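PDB 7JZK: rifin from Plasmodium falciparum, which binds, through the V2 domain present here, the LAIR1 ectodomain carried by antibody MGD21, and probably engages the host receptor LAIR1 from the infected red cell surface. Local coordinates for residues 30-35 / 47-52; 37-42 / 66-71; 70-75 / 90-95. All coordinates share one frame; numbering follows the deposited sequence.

Overall arrangement
Interactions 1 and 2 both use helix 13-39 and touch each other, L35 of the first meeting I68 of the second, while interactions 2 and 3 share T70 and Q71 on helix 61-75. Interaction 1 is partly buried: aliphatic side chains of helix 13-39 receive the short helix 49-55, and an exposed lysine lies at its margin. Interaction 2, about 4 Å from the chain centre, is the most central and joins apolar packing to an amide satisfied by the hairpin. Interaction 3 is also buried, although its arginine, packed along a methionine, reaches the LAIR1 ectodomain of MGD21. From interaction 1 to interaction 3, about 17 Å between centres, the chemistry changes from mainly aliphatic to partly charged.

Interaction 1 of 3, residues 30-35 / 47-52; sequences AIIGAL and TSLKSF. With NAG (2-acetamido-2-deoxy-beta-D-glucopyranose), chain E.
I32 of helix 13-39 lies against L49, the first residue of helix 49-55, and the two side chains run antiparallel alongside each other. From CB of I32 two branches diverge: with chi1 at -74°, CG1 stands beside the backbone N and CG2 anti to it. The CG2 methyl packs 3.9 Å from L49 CD2. The other branch follows the backbone of the short helix: CG1 lies 4.0 Å from L49 CB, and the terminal CD1 rests 3.9 Å from K50 CA, next to the carbonyl oxygen of L49. One turn on, L35 CB touches L49 CD2 at 4.1 Å, which places that methyl between the two residues of helix 13-39. The K50 chain starts at the border of this patch and then heads off from it.

The helix carrying L49 starts with an N-cap: S48 OG accepts from S51 N at 3.0 Å, with an N-H...O angle of 161°. Beyond it, F52 offers one ring face to the N-linked glycan, whose acetamide methyl C8 sits 3.3 Å from F52 CE2, while L35 continues to I64 and I68 of helix 61-75. The contact is carried by aliphatic groups, with no hydrogen bond between the segments, consistent with shape fit and exclusion of water rather than directional bonds holding the short helix.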
loop_
_atom_site.group_PDB
_atom_site.type_symbol
_atom_site.label_atom_id
_atom_site.label_comp_id
_atom_site.label_asym_id
_atom_site.label_seq_id
_atom_site.Cartn_x
_atom_site.Cartn_y
_atom_site.Cartn_z
ATOM N N ALA B 30 -20.062 -15.286 -1.614
ATOM C CA ALA B 30 -19.503 -14.977 -2.926
ATOM C C ALA B 30 -18.552 -13.785 -2.862
ATOM O O ALA B 30 -17.443 -13.826 -3.420
ATOM C CB ALA B 30 -20.627 -14.718 -3.930
ATOM N N ILE B 31 -18.958 -12.709 -2.181
ATOM C CA ILE B 31 -18.039 -11.572 -2.178
ATOM C C ILE B 31 -16.827 -11.878 -1.319
ATOM O O ILE B 31 -15.724 -11.411 -1.610
ATOM C CB ILE B 31 -18.680 -10.248 -1.727
ATOM C CG1 ILE B 31 -17.792 -9.085 -2.171
ATOM C CG2 ILE B 31 -18.778 -10.188 -0.231
ATOM C CD1 ILE B 31 -17.449 -9.079 -3.648
ATOM N N ILE B 32 -16.990 -12.687 -0.279
ATOM C CA ILE B 32 -15.861 -12.953 0.592
ATOM C C ILE B 32 -14.849 -13.782 -0.163
ATOM O O ILE B 32 -13.648 -13.498 -0.137
ATOM C CB ILE B 32 -16.305 -13.630 1.908
ATOM C CG1 ILE B 32 -16.988 -12.614 2.835
ATOM C CG2 ILE B 32 -15.092 -14.315 2.579
ATOM C CD1 ILE B 32 -17.879 -13.266 3.921
ATOM N N GLY B 33 -15.308 -14.830 -0.839
ATOM C CA GLY B 33 -14.398 -15.610 -1.647
ATOM C C GLY B 33 -13.688 -14.775 -2.687
ATOM O O GLY B 33 -12.495 -14.954 -2.913
ATOM N N ALA B 34 -14.413 -13.860 -3.342
ATOM C CA ALA B 34 -13.784 -13.048 -4.381
ATOM C C ALA B 34 -12.685 -12.140 -3.805
ATOM O O ALA B 34 -11.583 -12.047 -4.365
ATOM C CB ALA B 34 -14.857 -12.228 -5.106
ATOM N N LEU B 35 -12.942 -11.526 -2.641
ATOM C CA LEU B 35 -11.946 -10.660 -2.015
ATOM C C LEU B 35 -10.754 -11.449 -1.505
ATOM O O LEU B 35 -9.601 -11.021 -1.653
ATOM C CB LEU B 35 -12.574 -9.932 -0.844
ATOM C CG LEU B 35 -13.721 -9.036 -1.240
ATOM C CD1 LEU B 35 -14.286 -8.506 0.052
ATOM C CD2 LEU B 35 -13.177 -7.956 -2.142
ATOM N N THR B 47 -11.388 -6.898 11.606
ATOM C CA THR B 47 -12.331 -7.983 11.894
ATOM C C THR B 47 -12.346 -8.947 10.721
ATOM O O THR B 47 -11.888 -8.573 9.647
ATOM C CB THR B 47 -13.696 -7.417 12.286
ATOM O OG1 THR B 47 -14.369 -8.443 13.010
ATOM C CG2 THR B 47 -14.507 -6.926 11.108
ATOM N N SER B 48 -12.862 -10.142 10.951
ATOM C CA SER B 48 -12.926 -11.168 9.896
ATOM C C SER B 48 -13.863 -10.676 8.809
ATOM O O SER B 48 -14.695 -9.841 9.094
ATOM C CB SER B 48 -13.394 -12.470 10.465
ATOM O OG SER B 48 -14.794 -12.470 10.669
ATOM N N LEU B 49 -13.684 -11.183 7.600
ATOM C CA LEU B 49 -14.517 -10.718 6.477
ATOM C C LEU B 49 -15.962 -11.146 6.718
ATOM O O LEU B 49 -16.848 -10.397 6.317
ATOM C CB LEU B 49 -13.975 -11.375 5.207
ATOM C CG LEU B 49 -13.521 -10.444 4.087
ATOM C CD1 LEU B 49 -12.706 -9.298 4.642
ATOM C CD2 LEU B 49 -12.708 -11.209 3.059
ATOM N N LYS B 50 -16.179 -12.283 7.390
ATOM C CA LYS B 50 -17.572 -12.610 7.716
ATOM C C LYS B 50 -18.127 -11.622 8.726
ATOM O O LYS B 50 -19.247 -11.139 8.581
ATOM C CB LYS B 50 -17.707 -14.040 8.273
ATOM C CG LYS B 50 -19.109 -14.418 8.780
ATOM C CD LYS B 50 -19.147 -15.867 9.368
ATOM C CE LYS B 50 -20.579 -16.500 9.408
ATOM N NZ LYS B 50 -21.202 -16.614 8.024
ATOM N N SER B 51 -17.337 -11.282 9.742
ATOM C CA SER B 51 -17.743 -10.271 10.715
ATOM C C SER B 51 -17.838 -8.896 10.071
ATOM O O SER B 51 -18.701 -8.090 10.424
ATOM C CB SER B 51 -16.736 -10.235 11.870
ATOM O OG SER B 51 -16.817 -9.054 12.665
ATOM N N PHE B 52 -16.970 -8.627 9.096
ATOM C CA PHE B 52 -16.969 -7.343 8.405
ATOM C C PHE B 52 -18.268 -7.138 7.645
ATOM O O PHE B 52 -18.783 -6.022 7.578
ATOM C CB PHE B 52 -15.778 -7.253 7.449
ATOM C CG PHE B 52 -15.775 -6.012 6.589
ATOM C CD1 PHE B 52 -16.445 -5.994 5.382
ATOM C CD2 PHE B 52 -15.081 -4.874 6.973
ATOM C CE1 PHE B 52 -16.447 -4.865 4.585
ATOM C CE2 PHE B 52 -15.081 -3.727 6.160
ATOM C CZ PHE B 52 -15.762 -3.732 4.969
HETATM C C1 NAG E . -14.253 -0.398 10.841
HETATM C C2 NAG E . -15.667 -0.793 11.081
HETATM C C3 NAG E . -16.398 0.351 11.724
HETATM C C4 NAG E . -15.687 0.838 12.978
HETATM C C5 NAG E . -14.165 0.950 12.825
HETATM C C6 NAG E . -13.469 0.977 14.168
HETATM C C7 NAG E . -16.688 -2.452 9.620
HETATM C C8 NAG E . -17.391 -2.700 8.330
HETATM N N2 NAG E . -16.341 -1.190 9.867
HETATM O O3 NAG E . -17.713 -0.113 12.019
HETATM O O4 NAG E . -16.130 2.174 13.167
HETATM O O5 NAG E . -13.606 -0.157 12.090
HETATM O O6 NAG E . -12.075 1.181 13.993
HETATM O O7 NAG E . -16.400 -3.352 10.387
#

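Interaction 2 of 3, residues 37-42 / 66-71; sequences RYFHID and SAIDTQ
The backbones of F39 and I68 stay well apart, their CA atoms 9.0 Å from each other, where helix 13-39 ends and the chain leaves it at H40 with positive phi (57°), so that F39 before the turn and I41 after it both face helix 61-75. Side chains bridge the distance. The isoleucine side chain stands roughly perpendicular to that of F39, and I68 CD1 lies over one face of the ring in a CH-pi contact, 4.2 Å from the centroid of F39 and 22° off the ring normal. The second methyl of the same isoleucine, CG2, meets the ring at F39 CE1, 3.9 Å away. Y38 CD1 covers the opposite face, so the phenyl group is held between its own neighbour in sequence and the isoleucine.

These contacts belong to the core of the helical RIFIN V2 domain, where I68 also touches I112 of helix 108-126 and L44 of the small antiparallel hairpin 43-48. Past the turn, I41 and Q71 approach from facing sides. The glutamine leaves its helix with CG anti to the backbone N (chi1 -172°) and extends further, which carries its amide to the isoleucine: Q71 NE2 lies 3.3 Å from I41 CG1 and 3.7 Å from I41 CD1. Although its near neighbours here are aliphatic, the amide is satisfied at both ends by the hairpin, NE2 donating to N43 O and OE1 accepting from N45 N. This pair of bonds fixes the amide's rotation, and F88 of helix 86-94 packs against both Q71 and I41.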
loop_
_atom_site.group_PDB
_atom_site.type_symbol
_atom_site.label_atom_id
_atom_site.label_comp_id
_atom_site.label_asym_id
_atom_site.label_seq_id
_atom_site.Cartn_x
_atom_site.Cartn_y
_atom_site.Cartn_z
ATOM N N ARG B 37 -9.661 -14.426 -2.660
ATOM C CA ARG B 37 -8.912 -14.966 -3.783
ATOM C C ARG B 37 -8.199 -13.874 -4.571
ATOM O O ARG B 37 -7.178 -14.152 -5.210
ATOM C CB ARG B 37 -9.857 -15.809 -4.649
ATOM C CG ARG B 37 -10.342 -17.096 -3.911
ATOM C CD ARG B 37 -11.494 -17.823 -4.616
ATOM N NE ARG B 37 -11.177 -18.232 -5.986
ATOM C CZ ARG B 37 -12.069 -18.304 -6.976
ATOM N NH1 ARG B 37 -11.677 -18.694 -8.187
ATOM N NH2 ARG B 37 -13.348 -17.967 -6.772
ATOM N N TYR B 38 -8.713 -12.638 -4.565
ATOM C CA TYR B 38 -8.068 -11.600 -5.363
ATOM C C TYR B 38 -7.062 -10.793 -4.561
ATOM O O TYR B 38 -6.021 -10.412 -5.094
ATOM C CB TYR B 38 -9.110 -10.640 -5.944
ATOM C CG TYR B 38 -8.571 -9.717 -7.013
ATOM C CD1 TYR B 38 -7.902 -8.545 -6.681
ATOM C CD2 TYR B 38 -8.724 -10.023 -8.352
ATOM C CE1 TYR B 38 -7.398 -7.706 -7.656
ATOM C CE2 TYR B 38 -8.237 -9.200 -9.334
ATOM C CZ TYR B 38 -7.570 -8.040 -8.984
ATOM O OH TYR B 38 -7.081 -7.205 -9.965
ATOM N N PHE B 39 -7.350 -10.522 -3.292
ATOM C CA PHE B 39 -6.461 -9.741 -2.445
ATOM C C PHE B 39 -5.687 -10.593 -1.450
ATOM O O PHE B 39 -4.762 -10.080 -0.821
ATOM C CB PHE B 39 -7.243 -8.684 -1.667
ATOM C CG PHE B 39 -7.837 -7.621 -2.526
ATOM C CD1 PHE B 39 -7.089 -6.535 -2.934
ATOM C CD2 PHE B 39 -9.169 -7.702 -2.915
ATOM C CE1 PHE B 39 -7.652 -5.547 -3.737
ATOM C CE2 PHE B 39 -9.740 -6.716 -3.710
ATOM C CZ PHE B 39 -8.980 -5.640 -4.122
ATOM N N HIS B 40 -5.991 -11.884 -1.335
ATOM C CA HIS B 40 -5.235 -12.761 -0.448
ATOM C C HIS B 40 -5.263 -12.215 0.966
ATOM O O HIS B 40 -4.303 -12.325 1.720
ATOM C CB HIS B 40 -3.811 -12.957 -0.979
ATOM C CG HIS B 40 -3.761 -12.971 -2.480
ATOM N ND1 HIS B 40 -4.259 -14.023 -3.229
ATOM C CD2 HIS B 40 -3.352 -12.030 -3.372
ATOM C CE1 HIS B 40 -4.111 -13.746 -4.515
ATOM N NE2 HIS B 40 -3.571 -12.542 -4.629
ATOM N N ILE B 41 -6.451 -11.735 1.323
ATOM C CA ILE B 41 -6.704 -11.197 2.682
ATOM C C ILE B 41 -7.834 -12.001 3.336
ATOM O O ILE B 41 -8.657 -12.531 2.614
ATOM C CB ILE B 41 -7.007 -9.687 2.576
ATOM C CG1 ILE B 41 -6.385 -8.901 3.726
ATOM C CG2 ILE B 41 -8.491 -9.399 2.416
ATOM C CD1 ILE B 41 -4.888 -8.992 3.771
ATOM N N ASP B 42 -7.798 -12.154 4.655
ATOM C CA ASP B 42 -8.835 -12.897 5.407
ATOM C C ASP B 42 -9.538 -11.951 6.373
ATOM O O ASP B 42 -10.594 -12.316 6.897
ATOM C CB ASP B 42 -8.187 -14.022 6.197
ATOM C CG ASP B 42 -7.544 -15.058 5.302
ATOM O OD1 ASP B 42 -8.270 -15.950 4.830
ATOM O OD2 ASP B 42 -6.328 -14.954 5.075
ATOM N N SER B 66 -12.677 1.574 0.255
ATOM C CA SER B 66 -11.989 2.463 1.175
ATOM C C SER B 66 -11.319 1.676 2.296
ATOM O O SER B 66 -10.196 1.991 2.692
ATOM C CB SER B 66 -12.971 3.510 1.715
ATOM O OG SER B 66 -12.577 4.061 2.965
ATOM N N ALA B 67 -11.969 0.628 2.799
ATOM C CA ALA B 67 -11.357 -0.177 3.857
ATOM C C ALA B 67 -10.133 -0.936 3.350
ATOM O O ALA B 67 -9.126 -1.056 4.062
ATOM C CB ALA B 67 -12.391 -1.155 4.434
ATOM N N ILE B 68 -10.200 -1.453 2.123
ATOM C CA ILE B 68 -9.069 -2.171 1.567
ATOM C C ILE B 68 -7.913 -1.208 1.322
ATOM O O ILE B 68 -6.761 -1.528 1.614
ATOM C CB ILE B 68 -9.493 -2.929 0.294
ATOM C CG1 ILE B 68 -10.402 -4.131 0.649
ATOM C CG2 ILE B 68 -8.256 -3.381 -0.497
ATOM C CD1 ILE B 68 -10.974 -4.872 -0.551
ATOM N N ASP B 69 -8.216 0.003 0.837
ATOM C CA ASP B 69 -7.193 1.026 0.628
ATOM C C ASP B 69 -6.511 1.378 1.930
ATOM O O ASP B 69 -5.287 1.419 2.016
ATOM C CB ASP B 69 -7.815 2.288 0.014
ATOM C CG ASP B 69 -6.838 3.472 -0.043
ATOM O OD1 ASP B 69 -6.675 4.181 0.977
ATOM O OD2 ASP B 69 -6.249 3.755 -1.104
ATOM N N THR B 70 -7.286 1.607 2.967
ATOM C CA THR B 70 -6.705 1.988 4.244
ATOM C C THR B 70 -5.816 0.867 4.775
ATOM O O THR B 70 -4.682 1.111 5.220
ATOM C CB THR B 70 -7.852 2.304 5.224
ATOM O OG1 THR B 70 -8.683 3.328 4.657
ATOM C CG2 THR B 70 -7.311 2.832 6.528
ATOM N N GLN B 71 -6.251 -0.376 4.635
ATOM C CA GLN B 71 -5.456 -1.539 5.102
ATOM C C GLN B 71 -4.181 -1.691 4.268
ATOM O O GLN B 71 -3.138 -1.944 4.856
ATOM C CB GLN B 71 -6.323 -2.796 5.080
ATOM C CG GLN B 71 -5.684 -4.020 5.704
ATOM C CD GLN B 71 -6.744 -5.011 6.101
ATOM O OE1 GLN B 71 -7.660 -4.700 6.854
ATOM N NE2 GLN B 71 -6.627 -6.222 5.594
#

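Interaction 3 of 3, residues 70-75 / 90-95; sequences TQMTAS and DVRKTL
M72 and R92 lie alongside each other, their chains running past one another in opposite directions between helix 61-75 and helix 86-94. M72 CG approaches R92 NE to 3.6 Å, and the sulfur SD packs 3.7 Å from R92 CG, so the thioether lies along the arginine from CG to NE. R92 is extended from CG to NE, a shape that takes its guanidinium back along the methionine to the helix backbone. There NH2 comes 3.4 Å from M72 O at a poor angle for a bond and 4.0 Å from T73 CA. At the other end of the methionine a bend at chi3 (-73°) turns the terminal methyl to the valine, with M72 CE 4.3 Å from V91 CB.

The two helices, whose short segments have axes 11.9 Å apart and N-to-C directions at 122°, are joined covalently within the V2 domain: the disulfide C76-C89 ties the residue just after helix 61-75 to helix 86-94. R92 NH1 donates to C76 O, a bond that ties the arginine to the end of helix 61-75, and Q108 OE1 accepts from R92 NE. The same Q108 side chain reaches T73 OG1 through its NE2, so one glutamine of helix 108-126 bonds to a residue on each helix. The guanidinium also belongs to the interface with the LAIR1 ectodomain of antibody MGD21: NH1 donates to Y43 O of that chain, and the group makes a cation-pi contact with Y45 of the same chain. Farther back, V91 packs on Y38 and F39 of helix 13-39, and F88 touches M72.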
loop_
_atom_site.group_PDB
_atom_site.type_symbol
_atom_site.label_atom_id
_atom_site.label_comp_id
_atom_site.label_asym_id
_atom_site.label_seq_id
_atom_site.Cartn_x
_atom_site.Cartn_y
_atom_site.Cartn_z
ATOM N N THR B 70 -7.286 1.607 2.967
ATOM C CA THR B 70 -6.705 1.988 4.244
ATOM C C THR B 70 -5.816 0.867 4.775
ATOM O O THR B 70 -4.682 1.111 5.220
ATOM C CB THR B 70 -7.852 2.304 5.224
ATOM O OG1 THR B 70 -8.683 3.328 4.657
ATOM C CG2 THR B 70 -7.311 2.832 6.528
ATOM N N GLN B 71 -6.251 -0.376 4.635
ATOM C CA GLN B 71 -5.456 -1.539 5.102
ATOM C C GLN B 71 -4.181 -1.691 4.268
ATOM O O GLN B 71 -3.138 -1.944 4.856
ATOM C CB GLN B 71 -6.323 -2.796 5.080
ATOM C CG GLN B 71 -5.684 -4.020 5.704
ATOM C CD GLN B 71 -6.744 -5.011 6.101
ATOM O OE1 GLN B 71 -7.660 -4.700 6.854
ATOM N NE2 GLN B 71 -6.627 -6.222 5.594
ATOM N N MET B 72 -4.283 -1.535 2.947
ATOM C CA MET B 72 -3.105 -1.657 2.086
ATOM C C MET B 72 -2.080 -0.587 2.420
ATOM O O MET B 72 -0.873 -0.858 2.444
ATOM C CB MET B 72 -3.501 -1.567 0.609
ATOM C CG MET B 72 -2.354 -1.755 -0.382
ATOM S SD MET B 72 -2.925 -1.948 -2.097
ATOM C CE MET B 72 -3.585 -3.615 -1.931
ATOM N N THR B 73 -2.527 0.648 2.658
ATOM C CA THR B 73 -1.556 1.662 3.050
ATOM C C THR B 73 -0.923 1.305 4.391
ATOM O O THR B 73 0.286 1.505 4.591
ATOM C CB THR B 73 -2.204 3.051 3.086
ATOM O OG1 THR B 73 -2.667 3.374 1.767
ATOM C CG2 THR B 73 -1.192 4.131 3.519
ATOM N N ALA B 74 -1.705 0.715 5.299
ATOM C CA ALA B 74 -1.174 0.434 6.634
ATOM C C ALA B 74 -0.282 -0.807 6.718
ATOM O O ALA B 74 0.588 -0.869 7.599
ATOM C CB ALA B 74 -2.318 0.301 7.631
ATOM N N SER B 75 -0.470 -1.809 5.856
ATOM C CA SER B 75 0.236 -3.077 6.031
ATOM C C SER B 75 1.328 -3.330 4.992
ATOM O O SER B 75 1.954 -4.401 5.020
ATOM C CB SER B 75 -0.759 -4.253 6.051
ATOM O OG SER B 75 -1.751 -4.149 5.048
ATOM N N ASP B 90 1.465 -7.398 -3.045
ATOM C CA ASP B 90 1.799 -7.740 -4.426
ATOM C C ASP B 90 0.707 -7.300 -5.399
ATOM O O ASP B 90 0.994 -7.088 -6.582
ATOM C CB ASP B 90 2.043 -9.265 -4.514
ATOM C CG ASP B 90 2.441 -9.747 -5.920
ATOM O OD1 ASP B 90 1.562 -10.243 -6.659
ATOM O OD2 ASP B 90 3.636 -9.629 -6.291
ATOM N N VAL B 91 -0.526 -7.110 -4.911
ATOM C CA VAL B 91 -1.630 -6.638 -5.743
ATOM C C VAL B 91 -1.334 -5.268 -6.335
ATOM O O VAL B 91 -1.816 -4.938 -7.428
ATOM C CB VAL B 91 -2.936 -6.625 -4.928
ATOM C CG1 VAL B 91 -4.112 -6.070 -5.758
ATOM C CG2 VAL B 91 -3.241 -8.019 -4.466
ATOM N N ARG B 92 -0.512 -4.464 -5.657
ATOM C CA ARG B 92 -0.116 -3.176 -6.224
ATOM C C ARG B 92 0.544 -3.350 -7.585
ATOM O O ARG B 92 0.466 -2.455 -8.434
ATOM C CB ARG B 92 0.823 -2.453 -5.266
ATOM C CG ARG B 92 0.103 -1.737 -4.171
ATOM C CD ARG B 92 1.099 -1.215 -3.196
ATOM N NE ARG B 92 0.472 -0.388 -2.183
ATOM C CZ ARG B 92 1.120 0.046 -1.118
ATOM N NH1 ARG B 92 2.387 -0.294 -0.962
ATOM N NH2 ARG B 92 0.511 0.805 -0.217
ATOM N N LYS B 93 1.226 -4.477 -7.797
ATOM C CA LYS B 93 1.833 -4.723 -9.095
ATOM C C LYS B 93 0.787 -5.108 -10.124
ATOM O O LYS B 93 0.847 -4.653 -11.270
ATOM C CB LYS B 93 2.901 -5.810 -8.962
ATOM C CG LYS B 93 3.392 -6.431 -10.264
ATOM C CD LYS B 93 2.614 -7.715 -10.664
ATOM C CE LYS B 93 2.400 -8.639 -9.447
ATOM N NZ LYS B 93 1.330 -9.702 -9.538
ATOM N N THR B 94 -0.236 -5.837 -9.704
ATOM C CA THR B 94 -1.310 -6.188 -10.616
ATOM C C THR B 94 -2.062 -4.941 -11.066
ATOM O O THR B 94 -2.339 -4.766 -12.254
ATOM C CB THR B 94 -2.249 -7.171 -9.918
ATOM O OG1 THR B 94 -1.482 -8.266 -9.389
ATOM C CG2 THR B 94 -3.288 -7.701 -10.893
ATOM N N LEU B 95 -2.372 -4.044 -10.139
ATOM C CA LEU B 95 -3.128 -2.842 -10.476
ATOM C C LEU B 95 -2.261 -1.708 -11.006
ATOM O O LEU B 95 -2.734 -0.569 -11.000
ATOM C CB LEU B 95 -3.926 -2.360 -9.257
ATOM C CG LEU B 95 -4.873 -3.415 -8.661
ATOM C CD1 LEU B 95 -5.671 -2.885 -7.480
ATOM C CD2 LEU B 95 -5.790 -3.922 -9.755
#